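Local coordinates for protein tungsten-containing formylmethanofuran dehydrogenase 2 subunit C (PDB 5T5I) that forms a subunit of the tungsten-containing formylmethanofuran dehydrogenase complex, which probably interconverts carbon dioxide and formylmethanofuran, and builds a parallel beta-helix within it, at residues C[44-48]-C[49-53]; C[88-91]-C[92-96]; C[10-13]-C[14-18]; C[126-129]-C[130-134]; C[202-206]-C[207-211]. All coordinates share one frame; numbering follows the deposited sequence.

Contact 1: C[44-48]-C[49-53]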
loop_
_atom_site.group_PDB
_atom_site.type_symbol
_atom_site.label_atom_id
_atom_site.label_comp_id
_atom_site.label_asym_id
_atom_site.label_seq_id
_atom_site.Cartn_x
_atom_site.Cartn_y
_atom_site.Cartn_z
ATOM N N GLU C 44 -4.869 59.188 -13.542
ATOM C CA GLU C 44 -5.440 60.539 -13.509
ATOM C C GLU C 44 -5.946 60.859 -12.109
ATOM O O GLU C 44 -6.476 59.975 -11.432
ATOM C CB GLU C 44 -6.638 60.663 -14.460
ATOM C CG GLU C 44 -6.269 60.700 -15.932
ATOM C CD GLU C 44 -7.450 60.929 -16.861
ATOM O OE1 GLU C 44 -8.585 61.119 -16.364
ATOM O OE2 GLU C 44 -7.235 60.911 -18.096
ATOM N N VAL C 45 -5.816 62.133 -11.704
ATOM C CA VAL C 45 -6.324 62.654 -10.441
ATOM C C VAL C 45 -7.738 63.180 -10.770
ATOM O O VAL C 45 -7.893 63.942 -11.724
ATOM C CB VAL C 45 -5.421 63.793 -9.880
ATOM C CG1 VAL C 45 -5.995 64.372 -8.588
ATOM C CG2 VAL C 45 -3.993 63.312 -9.643
ATOM N N VAL C 46 -8.756 62.765 -10.001
ATOM C CA VAL C 46 -10.147 63.210 -10.201
ATOM C C VAL C 46 -10.704 63.700 -8.874
ATOM O O VAL C 46 -10.048 63.572 -7.851
ATOM C CB VAL C 46 -11.049 62.104 -10.837
ATOM C CG1 VAL C 46 -10.549 61.718 -12.222
ATOM C CG2 VAL C 46 -11.174 60.874 -9.934
ATOM N N LYS C 47 -11.911 64.259 -8.898
ATOM C CA LYS C 47 -12.596 64.763 -7.701
ATOM C C LYS C 47 -13.521 63.694 -7.145
ATOM O O LYS C 47 -14.126 62.947 -7.917
ATOM C CB LYS C 47 -13.412 66.020 -8.049
ATOM C CG LYS C 47 -12.541 67.225 -8.370
ATOM C CD LYS C 47 -13.363 68.451 -8.750
ATOM C CE LYS C 47 -14.066 68.319 -10.083
ATOM N NZ LYS C 47 -14.140 69.619 -10.807
ATOM N N LEU C 48 -13.687 63.653 -5.816
ATOM C CA LEU C 48 -14.596 62.708 -5.152
ATOM C C LEU C 48 -16.010 62.827 -5.730
ATOM O O LEU C 48 -16.647 61.812 -5.987
ATOM C CB LEU C 48 -14.602 62.965 -3.627
ATOM C CG LEU C 48 -15.415 62.014 -2.741
ATOM C CD1 LEU C 48 -14.898 60.591 -2.812
ATOM C CD2 LEU C 48 -15.343 62.443 -1.305
ATOM N N GLY C 49 -16.441 64.064 -6.006
ATOM C CA GLY C 49 -17.744 64.375 -6.594
ATOM C C GLY C 49 -17.990 63.790 -7.977
ATOM O O GLY C 49 -19.146 63.650 -8.382
ATOM N N ASP C 50 -16.919 63.456 -8.724
ATOM C CA ASP C 50 -17.041 62.825 -10.048
ATOM C C ASP C 50 -17.586 61.394 -9.941
ATOM O O ASP C 50 -18.138 60.898 -10.917
ATOM C CB ASP C 50 -15.681 62.778 -10.787
ATOM C CG ASP C 50 -15.097 64.124 -11.191
ATOM O OD1 ASP C 50 -15.883 65.077 -11.388
ATOM O OD2 ASP C 50 -13.856 64.206 -11.378
ATOM N N PHE C 51 -17.397 60.714 -8.788
ATOM C CA PHE C 51 -17.819 59.319 -8.602
ATOM C C PHE C 51 -18.761 59.082 -7.417
ATOM O O PHE C 51 -19.198 57.944 -7.219
ATOM C CB PHE C 51 -16.566 58.433 -8.503
ATOM C CG PHE C 51 -15.906 58.251 -9.846
ATOM C CD1 PHE C 51 -16.349 57.275 -10.727
ATOM C CD2 PHE C 51 -14.880 59.093 -10.255
ATOM C CE1 PHE C 51 -15.742 57.113 -11.977
ATOM C CE2 PHE C 51 -14.276 58.928 -11.504
ATOM C CZ PHE C 51 -14.701 57.930 -12.348
ATOM N N PHE C 52 -19.124 60.140 -6.659
ATOM C CA PHE C 52 -20.041 60.029 -5.527
ATOM C C PHE C 52 -20.920 61.252 -5.405
ATOM O O PHE C 52 -20.422 62.368 -5.562
ATOM C CB PHE C 52 -19.276 59.909 -4.192
ATOM C CG PHE C 52 -18.438 58.662 -4.057
ATOM C CD1 PHE C 52 -17.131 58.630 -4.519
ATOM C CD2 PHE C 52 -18.960 57.521 -3.477
ATOM C CE1 PHE C 52 -16.366 57.469 -4.416
ATOM C CE2 PHE C 52 -18.204 56.362 -3.382
ATOM C CZ PHE C 52 -16.917 56.334 -3.866
ATOM N N GLU C 53 -22.201 61.056 -5.038
ATOM C CA GLU C 53 -23.084 62.163 -4.676
ATOM C C GLU C 53 -22.728 62.390 -3.198
ATOM O O GLU C 53 -22.401 61.412 -2.518
ATOM C CB GLU C 53 -24.573 61.794 -4.792
ATOM C CG GLU C 53 -25.030 61.329 -6.168
ATOM C CD GLU C 53 -25.229 62.408 -7.215
ATOM O OE1 GLU C 53 -24.943 63.595 -6.930
ATOM O OE2 GLU C 53 -25.677 62.060 -8.332
#
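L48 and F52 form the tight side of this bend. The leucine CG lies trans to the main-chain N (chi1 -176°), which brings methyl CD1 up to the F52 ring at an oblique angle, with CD1 of L48 only 3.4 Å from CD1 of F52. The carbonyl oxygen of L48 lies in the plane of the F52 ring, at its edge, 3.5 Å from CD1 of F52. The same oxygen takes a hydrogen bond from F51 N at 3.1 Å and a weak, bent one from F52 N. With an alanine here the branched end is missing, and the F52 ring would probably be left with a gap beside it and more freedom to turn. Two overlapping turns, each closed by a backbone bond from residue i+3 to residue i, thus carry the chain from strand 44-47 into strand 52-56, two strands that belong to different sheets; the first turn has D50 N 3.0 Å from K47 O. On the solvent side the packing is looser. D50 folds back so that OD2 lies 3.2 Å from the K47 backbone N, a nearly straight bond (163°) that meets the carboxylate from above its plane. The K47 ammonium stays apart, NZ being 4.9 Å from OD1 of D50, so any attraction is probably modest. V46 sets its CG2 methyl 4.0 Å from CE2 of F51, whose ring also makes an edge-to-face stack with H41.

Contact 2: C[88-91]-C[92-96]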
loop_
_atom_site.group_PDB
_atom_site.type_symbol
_atom_site.label_atom_id
_atom_site.label_comp_id
_atom_site.label_asym_id
_atom_site.label_seq_id
_atom_site.Cartn_x
_atom_site.Cartn_y
_atom_site.Cartn_z
ATOM N N ILE C 88 -16.658 54.810 9.725
ATOM C CA ILE C 88 -17.035 54.597 8.329
ATOM C C ILE C 88 -17.934 53.348 8.293
ATOM O O ILE C 88 -17.584 52.330 8.880
ATOM C CB ILE C 88 -15.830 54.411 7.367
ATOM C CG1 ILE C 88 -14.835 55.587 7.470
ATOM C CG2 ILE C 88 -16.324 54.230 5.903
ATOM C CD1 ILE C 88 -13.526 55.391 6.681
ATOM N N ILE C 89 -19.071 53.426 7.602
ATOM C CA ILE C 89 -19.953 52.282 7.381
ATOM C C ILE C 89 -20.079 52.150 5.868
ATOM O O ILE C 89 -20.489 53.105 5.221
ATOM C CB ILE C 89 -21.346 52.431 8.075
ATOM C CG1 ILE C 89 -21.160 52.515 9.604
ATOM C CG2 ILE C 89 -22.272 51.241 7.696
ATOM C CD1 ILE C 89 -22.445 52.603 10.439
ATOM N N VAL C 90 -19.735 50.990 5.307
ATOM C CA VAL C 90 -19.864 50.757 3.864
ATOM C C VAL C 90 -21.020 49.778 3.643
ATOM O O VAL C 90 -20.914 48.622 4.049
ATOM C CB VAL C 90 -18.553 50.263 3.193
ATOM C CG1 VAL C 90 -18.726 50.190 1.674
ATOM C CG2 VAL C 90 -17.372 51.166 3.559
ATOM N N ARG C 91 -22.119 50.237 2.994
ATOM C CA ARG C 91 -23.298 49.397 2.721
ATOM C C ARG C 91 -23.099 48.685 1.384
ATOM O O ARG C 91 -23.827 48.908 0.417
ATOM C CB ARG C 91 -24.602 50.228 2.743
ATOM C CG ARG C 91 -24.893 50.813 4.114
ATOM C CD ARG C 91 -26.113 51.695 4.109
ATOM N NE ARG C 91 -26.400 52.238 5.438
ATOM C CZ ARG C 91 -27.153 53.310 5.683
ATOM N NH1 ARG C 91 -27.723 53.978 4.683
ATOM N NH2 ARG C 91 -27.338 53.727 6.930
ATOM N N GLY C 92 -22.091 47.827 1.366
ATOM C CA GLY C 92 -21.684 47.081 0.186
ATOM C C GLY C 92 -20.262 46.573 0.314
ATOM O O GLY C 92 -19.714 46.534 1.417
ATOM N N ASN C 93 -19.643 46.210 -0.813
ATOM C CA ASN C 93 -18.271 45.681 -0.831
ATOM C C ASN C 93 -17.225 46.778 -0.966
ATOM O O ASN C 93 -17.551 47.896 -1.362
ATOM C CB ASN C 93 -18.077 44.693 -1.991
ATOM C CG ASN C 93 -19.165 43.646 -2.089
ATOM O OD1 ASN C 93 -19.359 42.839 -1.169
ATOM N ND2 ASN C 93 -19.896 43.630 -3.189
ATOM N N VAL C 94 -15.964 46.436 -0.646
ATOM C CA VAL C 94 -14.776 47.302 -0.792
ATOM C C VAL C 94 -13.680 46.508 -1.492
ATOM O O VAL C 94 -13.670 45.284 -1.404
ATOM C CB VAL C 94 -14.241 47.902 0.538
ATOM C CG1 VAL C 94 -15.266 48.812 1.201
ATOM C CG2 VAL C 94 -13.768 46.821 1.506
ATOM N N ASN C 95 -12.729 47.204 -2.134
ATOM C CA ASN C 95 -11.577 46.579 -2.787
ATOM C C ASN C 95 -10.442 46.406 -1.719
ATOM O O ASN C 95 -10.739 46.181 -0.533
ATOM C CB ASN C 95 -11.157 47.410 -4.020
ATOM C CG ASN C 95 -10.355 46.658 -5.069
ATOM O OD1 ASN C 95 -9.194 46.355 -4.860
ATOM N ND2 ASN C 95 -10.959 46.260 -6.177
ATOM N N MET C 96 -9.165 46.505 -2.114
ATOM C CA MET C 96 -8.037 46.261 -1.223
ATOM C C MET C 96 -7.752 47.397 -0.248
ATOM O O MET C 96 -8.222 48.511 -0.436
ATOM C CB MET C 96 -6.771 46.027 -2.065
ATOM C CG MET C 96 -6.828 44.799 -2.967
ATOM S SD MET C 96 -5.526 44.870 -4.219
ATOM C CE MET C 96 -5.990 43.512 -5.242
#
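Peptide groups are the flat elements that V90 meets across this bend, and it meets them at their oxygens: CG1 of V90 lies 3.8 Å from G92 O, and the same V90 CG1 lies 4.0 Å from N93 O. The remaining contact is aliphatic. A single methyl of V94, CG1, touches both branches of V90, coming within 3.8 Å of CG1 and 3.9 Å of CG2. V90 offers both methyls because CG1 stands anti to the backbone N (chi1 -174°) while CG2 lies opposite the carbonyl carbon. Between the two valines the chain folds sharply at R91, the centre of an inverse gamma turn, where G92 N reaches V90 O at 3.0 Å in a weak bond. The extended R91 side chain leaves the valine pair and ends in a salt bridge with D70. G92 has a backbone that a side chain would not tolerate, since a beta carbon would collide with the carbonyl oxygen of R91. Further on, the N95 amide is fixed at both ends: OD1 of N95 accepts M96 N at 2.8 Å from slightly outside the carbonyl plane, and ND2 is bonded to the backbone of Y74. N93 in turn uses OD1 to bind N112 N and its own N to bind D72. These side-chain-to-backbone bonds between successive coils, at the end of a strand in a parallel ladder, are consistent with a corner of a parallel beta-helix.

Contact 3: C[10-13]-C[14-18]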
loop_
_atom_site.group_PDB
_atom_site.type_symbol
_atom_site.label_atom_id
_atom_site.label_comp_id
_atom_site.label_asym_id
_atom_site.label_seq_id
_atom_site.Cartn_x
_atom_site.Cartn_y
_atom_site.Cartn_z
ATOM N N GLU C 10 -21.886 54.999 -10.850
ATOM C CA GLU C 10 -21.361 53.730 -11.364
ATOM C C GLU C 10 -19.844 53.618 -11.117
ATOM O O GLU C 10 -19.089 54.528 -11.469
ATOM C CB GLU C 10 -21.663 53.560 -12.861
ATOM C CG GLU C 10 -21.247 52.201 -13.403
ATOM C CD GLU C 10 -21.838 51.838 -14.750
ATOM O OE1 GLU C 10 -22.234 50.663 -14.926
ATOM O OE2 GLU C 10 -21.878 52.716 -15.641
ATOM N N GLN C 11 -19.407 52.508 -10.497
ATOM C CA GLN C 11 -17.986 52.301 -10.238
ATOM C C GLN C 11 -17.271 52.054 -11.573
ATOM O O GLN C 11 -17.812 51.354 -12.429
ATOM C CB GLN C 11 -17.753 51.108 -9.301
ATOM C CG GLN C 11 -18.113 51.385 -7.849
ATOM C CD GLN C 11 -16.934 51.897 -7.060
ATOM O OE1 GLN C 11 -16.084 51.115 -6.613
ATOM N NE2 GLN C 11 -16.882 53.202 -6.808
ATOM N N PRO C 12 -16.075 52.635 -11.776
ATOM C CA PRO C 12 -15.344 52.399 -13.035
ATOM C C PRO C 12 -14.652 51.035 -13.073
ATOM O O PRO C 12 -14.397 50.450 -12.015
ATOM C CB PRO C 12 -14.310 53.532 -13.049
ATOM C CG PRO C 12 -14.051 53.816 -11.610
ATOM C CD PRO C 12 -15.315 53.510 -10.857
ATOM N N GLU C 13 -14.321 50.540 -14.286
ATOM C CA GLU C 13 -13.564 49.282 -14.461
ATOM C C GLU C 13 -12.097 49.439 -14.034
ATOM O O GLU C 13 -11.497 48.475 -13.549
ATOM C CB GLU C 13 -13.621 48.773 -15.911
ATOM C CG GLU C 13 -14.969 48.185 -16.301
ATOM C CD GLU C 13 -14.938 47.224 -17.475
ATOM O OE1 GLU C 13 -13.967 47.261 -18.267
ATOM O OE2 GLU C 13 -15.896 46.429 -17.603
ATOM N N VAL C 14 -11.507 50.635 -14.252
ATOM C CA VAL C 14 -10.165 50.961 -13.777
ATOM C C VAL C 14 -10.416 51.382 -12.327
ATOM O O VAL C 14 -11.166 52.335 -12.134
ATOM C CB VAL C 14 -9.506 52.097 -14.590
ATOM C CG1 VAL C 14 -8.205 52.555 -13.935
ATOM C CG2 VAL C 14 -9.258 51.653 -16.022
ATOM N N PRO C 15 -9.886 50.693 -11.295
ATOM C CA PRO C 15 -10.260 51.069 -9.917
ATOM C C PRO C 15 -9.893 52.479 -9.459
ATOM O O PRO C 15 -8.998 53.121 -10.016
ATOM C CB PRO C 15 -9.554 50.024 -9.043
ATOM C CG PRO C 15 -9.114 48.952 -9.955
ATOM C CD PRO C 15 -8.998 49.513 -11.322
ATOM N N LEU C 16 -10.606 52.942 -8.431
ATOM C CA LEU C 16 -10.338 54.203 -7.756
ATOM C C LEU C 16 -9.454 53.900 -6.550
ATOM O O LEU C 16 -9.564 52.820 -5.960
ATOM C CB LEU C 16 -11.646 54.836 -7.226
ATOM C CG LEU C 16 -12.743 55.162 -8.245
ATOM C CD1 LEU C 16 -13.983 55.672 -7.542
ATOM C CD2 LEU C 16 -12.262 56.184 -9.256
ATOM N N GLU C 17 -8.595 54.849 -6.169
ATOM C CA GLU C 17 -7.804 54.774 -4.926
ATOM C C GLU C 17 -8.240 56.004 -4.150
ATOM O O GLU C 17 -8.054 57.115 -4.632
ATOM C CB GLU C 17 -6.284 54.787 -5.141
ATOM C CG GLU C 17 -5.782 53.636 -5.993
ATOM C CD GLU C 17 -4.334 53.244 -5.764
ATOM O OE1 GLU C 17 -3.813 52.426 -6.558
ATOM O OE2 GLU C 17 -3.726 53.727 -4.779
ATOM N N ALA C 18 -8.863 55.811 -2.986
ATOM C CA ALA C 18 -9.425 56.920 -2.223
ATOM C C ALA C 18 -9.003 56.942 -0.747
ATOM O O ALA C 18 -9.859 56.945 0.145
ATOM C CB ALA C 18 -10.939 56.888 -2.357
#
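P12 and L16 meet inside the loop, holding P12 and P15, that leads from strand 3-8 into strand 16-17 at the N-terminal end of the beta-helix. The two side chains cross at about a right angle. CG of P12 bears on the leucine branch, 3.8 Å from CD2 of L16, and the ring CD lies 4.0 Å from CG of L16. The same proline CG also comes 3.3 Å from the carbonyl O of V14, so the ring touches the backbone of the loop as well as the leucine. Q11 bends at chi2 (-91°) and brings NE2 to 3.9 Å from the other methyl, CD1 of L16; at its oxygen end, OE1 is bonded to N75 N and to the hydroxyl of T76. Replacing the leucine by a serine removes both methyls, and the P12 ring would probably lose the surface it packs on, with a gap opening beside the Q11 amide. On the second proline, CD of P15 lies 3.5 Å from E13 O. Outside the loop, OE2 of E13 pairs with a basic side chain of another protein's chain. H41 of strand 38-41 touches P12, V14 and L16, F51 packs on P12 and L16, and strand 76-77 runs parallel to strand 16-17, bonded to it through L16 and K77.

Contact 4: C[126-129]-C[130-134]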
loop_
_atom_site.group_PDB
_atom_site.type_symbol
_atom_site.label_atom_id
_atom_site.label_comp_id
_atom_site.label_asym_id
_atom_site.label_seq_id
_atom_site.Cartn_x
_atom_site.Cartn_y
_atom_site.Cartn_z
ATOM N N ILE C 126 -11.966 47.071 12.826
ATOM C CA ILE C 126 -12.461 46.783 11.480
ATOM C C ILE C 126 -13.404 45.603 11.641
ATOM O O ILE C 126 -13.033 44.609 12.269
ATOM C CB ILE C 126 -11.336 46.445 10.468
ATOM C CG1 ILE C 126 -10.410 47.669 10.271
ATOM C CG2 ILE C 126 -11.934 45.986 9.106
ATOM C CD1 ILE C 126 -9.142 47.388 9.492
ATOM N N GLU C 127 -14.606 45.697 11.072
ATOM C CA GLU C 127 -15.588 44.615 11.118
ATOM C C GLU C 127 -16.091 44.372 9.696
ATOM O O GLU C 127 -16.613 45.293 9.080
ATOM C CB GLU C 127 -16.749 44.956 12.067
ATOM C CG GLU C 127 -17.671 43.777 12.296
ATOM C CD GLU C 127 -18.556 43.883 13.523
ATOM O OE1 GLU C 127 -18.909 45.017 13.919
ATOM O OE2 GLU C 127 -18.898 42.821 14.089
ATOM N N ILE C 128 -15.865 43.162 9.149
ATOM C CA ILE C 128 -16.273 42.792 7.785
ATOM C C ILE C 128 -17.361 41.738 7.933
ATOM O O ILE C 128 -17.087 40.668 8.473
ATOM C CB ILE C 128 -15.050 42.301 6.964
ATOM C CG1 ILE C 128 -14.020 43.454 6.786
ATOM C CG2 ILE C 128 -15.469 41.755 5.588
ATOM C CD1 ILE C 128 -12.597 43.009 6.559
ATOM N N LEU C 129 -18.595 42.049 7.513
ATOM C CA LEU C 129 -19.717 41.111 7.670
ATOM C C LEU C 129 -19.714 39.984 6.616
ATOM O O LEU C 129 -20.291 38.921 6.874
ATOM C CB LEU C 129 -21.078 41.827 7.723
ATOM C CG LEU C 129 -21.212 43.001 8.709
ATOM C CD1 LEU C 129 -22.632 43.543 8.719
ATOM C CD2 LEU C 129 -20.826 42.597 10.128
ATOM N N GLY C 130 -19.050 40.205 5.482
ATOM C CA GLY C 130 -18.879 39.201 4.438
ATOM C C GLY C 130 -17.545 38.485 4.566
ATOM O O GLY C 130 -17.045 38.269 5.681
ATOM N N ASP C 131 -16.954 38.124 3.421
ATOM C CA ASP C 131 -15.657 37.449 3.348
ATOM C C ASP C 131 -14.512 38.471 3.177
ATOM O O ASP C 131 -14.753 39.593 2.736
ATOM C CB ASP C 131 -15.612 36.486 2.136
ATOM C CG ASP C 131 -16.664 35.403 2.130
ATOM O OD1 ASP C 131 -17.006 34.895 3.228
ATOM O OD2 ASP C 131 -17.102 35.016 1.031
ATOM N N ALA C 132 -13.269 38.064 3.470
ATOM C CA ALA C 132 -12.076 38.900 3.259
ATOM C C ALA C 132 -11.100 38.124 2.364
ATOM O O ALA C 132 -11.250 36.914 2.195
ATOM C CB ALA C 132 -11.415 39.275 4.584
ATOM N N GLY C 133 -10.150 38.822 1.767
ATOM C CA GLY C 133 -9.153 38.208 0.889
ATOM C C GLY C 133 -7.938 37.681 1.630
ATOM O O GLY C 133 -8.036 37.211 2.770
ATOM N N ASP C 134 -6.778 37.748 0.971
ATOM C CA ASP C 134 -5.511 37.333 1.563
ATOM C C ASP C 134 -4.975 38.489 2.408
ATOM O O ASP C 134 -5.428 39.630 2.254
ATOM C CB ASP C 134 -4.483 37.001 0.456
ATOM C CG ASP C 134 -4.943 35.929 -0.524
ATOM O OD1 ASP C 134 -5.014 34.749 -0.121
ATOM O OD2 ASP C 134 -5.228 36.272 -1.699
#
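The first bond of the I128 side chain is directed toward the following loop, while those of L129 and D131 lead away, at what is probably a corner of the parallel beta-helix, at the end of strand 125-128. The isoleucine is set by its first torsion: CG2 stands anti to the backbone N, which swings this methyl over the bend to lie 3.8 Å from G130 O. CG1 goes the other way, opposite the carbonyl carbon (chi1 -64°), and its end reaches toward A132, a loose approach of 4.4 Å between CD1 of I128 and CB of A132. The alanine and isoleucine share V154 of the next coil, consistent with an apolar interior stacked from coil to coil. The polar side chains serve other partners. D131 is tied to both adjoining coils, its backbone N to OD1 of N112 and its carboxylate OD1 to the backbone N of N157. E127 divides its carboxylate between a salt bridge with K106 and a hydrogen bond with H155. At the far end of the loop, D134 bonds through OD2 to the hydroxyl of S94 in subunit FwdD. In the bend itself, CG2 of I128 makes its closest approach across the contact to D131 O, at 3.6 Å.

Contact 5: C[202-206]-C[207-211]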
loop_
_atom_site.group_PDB
_atom_site.type_symbol
_atom_site.label_atom_id
_atom_site.label_comp_id
_atom_site.label_asym_id
_atom_site.label_seq_id
_atom_site.Cartn_x
_atom_site.Cartn_y
_atom_site.Cartn_z
ATOM N N GLY C 202 2.976 28.629 10.691
ATOM C CA GLY C 202 4.217 28.363 9.974
ATOM C C GLY C 202 5.233 29.455 10.247
ATOM O O GLY C 202 4.901 30.634 10.142
ATOM N N GLU C 203 6.424 29.072 10.718
ATOM C CA GLU C 203 7.521 29.989 11.050
ATOM C C GLU C 203 7.166 31.047 12.133
ATOM O O GLU C 203 7.821 32.083 12.217
ATOM C CB GLU C 203 8.064 30.642 9.766
ATOM C CG GLU C 203 8.693 29.625 8.830
ATOM C CD GLU C 203 8.972 30.205 7.462
ATOM O OE1 GLU C 203 8.049 30.211 6.619
ATOM O OE2 GLU C 203 10.107 30.693 7.252
ATOM N N MET C 204 6.178 30.771 13.004
ATOM C CA MET C 204 5.844 31.722 14.066
ATOM C C MET C 204 6.949 31.694 15.147
ATOM O O MET C 204 7.552 30.643 15.403
ATOM C CB MET C 204 4.444 31.433 14.681
ATOM C CG MET C 204 4.413 30.240 15.633
ATOM S SD MET C 204 2.777 29.753 16.276
ATOM C CE MET C 204 2.124 31.307 16.821
ATOM N N ALA C 205 7.219 32.862 15.742
ATOM C CA ALA C 205 8.187 33.029 16.839
ATOM C C ALA C 205 7.499 33.307 18.200
ATOM O O ALA C 205 8.110 33.118 19.247
ATOM C CB ALA C 205 9.132 34.174 16.494
ATOM N N GLY C 206 6.240 33.726 18.169
ATOM C CA GLY C 206 5.464 34.072 19.357
ATOM C C GLY C 206 4.019 34.354 19.003
ATOM O O GLY C 206 3.627 34.235 17.837
ATOM N N GLY C 207 3.236 34.719 20.005
ATOM C CA GLY C 207 1.809 34.951 19.843
ATOM C C GLY C 207 1.023 33.664 19.998
ATOM O O GLY C 207 1.601 32.587 20.234
ATOM N N THR C 208 -0.299 33.762 19.850
ATOM C CA THR C 208 -1.207 32.623 20.009
ATOM C C THR C 208 -2.197 32.503 18.837
ATOM O O THR C 208 -2.788 33.485 18.419
ATOM C CB THR C 208 -1.993 32.732 21.337
ATOM O OG1 THR C 208 -1.103 32.984 22.409
ATOM C CG2 THR C 208 -2.793 31.484 21.642
ATOM N N ILE C 209 -2.410 31.268 18.365
ATOM C CA ILE C 209 -3.383 30.948 17.329
ATOM C C ILE C 209 -4.368 29.927 17.942
ATOM O O ILE C 209 -3.922 28.903 18.475
ATOM C CB ILE C 209 -2.719 30.375 16.046
ATOM C CG1 ILE C 209 -1.715 31.392 15.452
ATOM C CG2 ILE C 209 -3.807 30.007 15.018
ATOM C CD1 ILE C 209 -0.827 30.835 14.385
ATOM N N VAL C 210 -5.676 30.183 17.842
ATOM C CA VAL C 210 -6.716 29.258 18.335
ATOM C C VAL C 210 -7.560 28.815 17.136
ATOM O O VAL C 210 -8.109 29.665 16.435
ATOM C CB VAL C 210 -7.636 29.864 19.431
ATOM C CG1 VAL C 210 -8.693 28.844 19.890
ATOM C CG2 VAL C 210 -6.820 30.368 20.622
ATOM N N VAL C 211 -7.658 27.495 16.907
ATOM C CA VAL C 211 -8.501 26.920 15.843
ATOM C C VAL C 211 -9.612 26.098 16.508
ATOM O O VAL C 211 -9.325 25.087 17.158
ATOM C CB VAL C 211 -7.685 26.076 14.837
ATOM C CG1 VAL C 211 -8.578 25.587 13.688
ATOM C CG2 VAL C 211 -6.489 26.872 14.295
#
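Next to M204, which crosses the bend to I209, the E203 carboxylate is held by another protein's chain: a basic side chain pairs with OE2 and an aromatic one hydrogen-bonds to OE1, although an acidic side chain of the other protein also lies close to OE2. Methionine and isoleucine slide past each other in opposite directions, with CE of M204 3.9 Å from CD1 of I209 and 4.1 Å from CG1 of the same residue. M204 takes the less common first torsion, its CG between the backbone N and the carbonyl carbon (chi1 76°), and a bend at chi3 (-49°) then lays the terminal methyl under the bend of the chain. That methyl also comes 3.7 Å from the carbonyl oxygen of G207. The backbone angles of G207 exclude a side chain, since a beta carbon there would be jammed against G206 O. M204 and I209 thus meet beneath the G206-G207 bend, probably at a corner of the beta-helix where the loop enters strand 208-211. M204 also packs on F222 and on V258 of strand 256-261, the strand that runs alongside 208-211 near the C-terminal end of the beta-helix and bonds to G207 through I257.

The five contacts follow the long axis of one elongated fold, and along the chain they come in the order 3, 1, 2, 4, 5. Contacts 1 and 3, with centres 10 Å apart, touch each other at the N-terminal end. Contacts 2 and 4 lie at comparable corners of the beta-helix, after the parallel strands 87-90 and 125-128, their centres again about 10 Å apart and strand 106-109 between them; here the same kind of bend recurs. Contact 5 opens strand 208-211, about 21 Å centre to centre beyond contact 4 and 43 Å from contact 1. Residues in all five contacts lie within reach of other chains, consistent with an elongated subunit that offers partners a long surface.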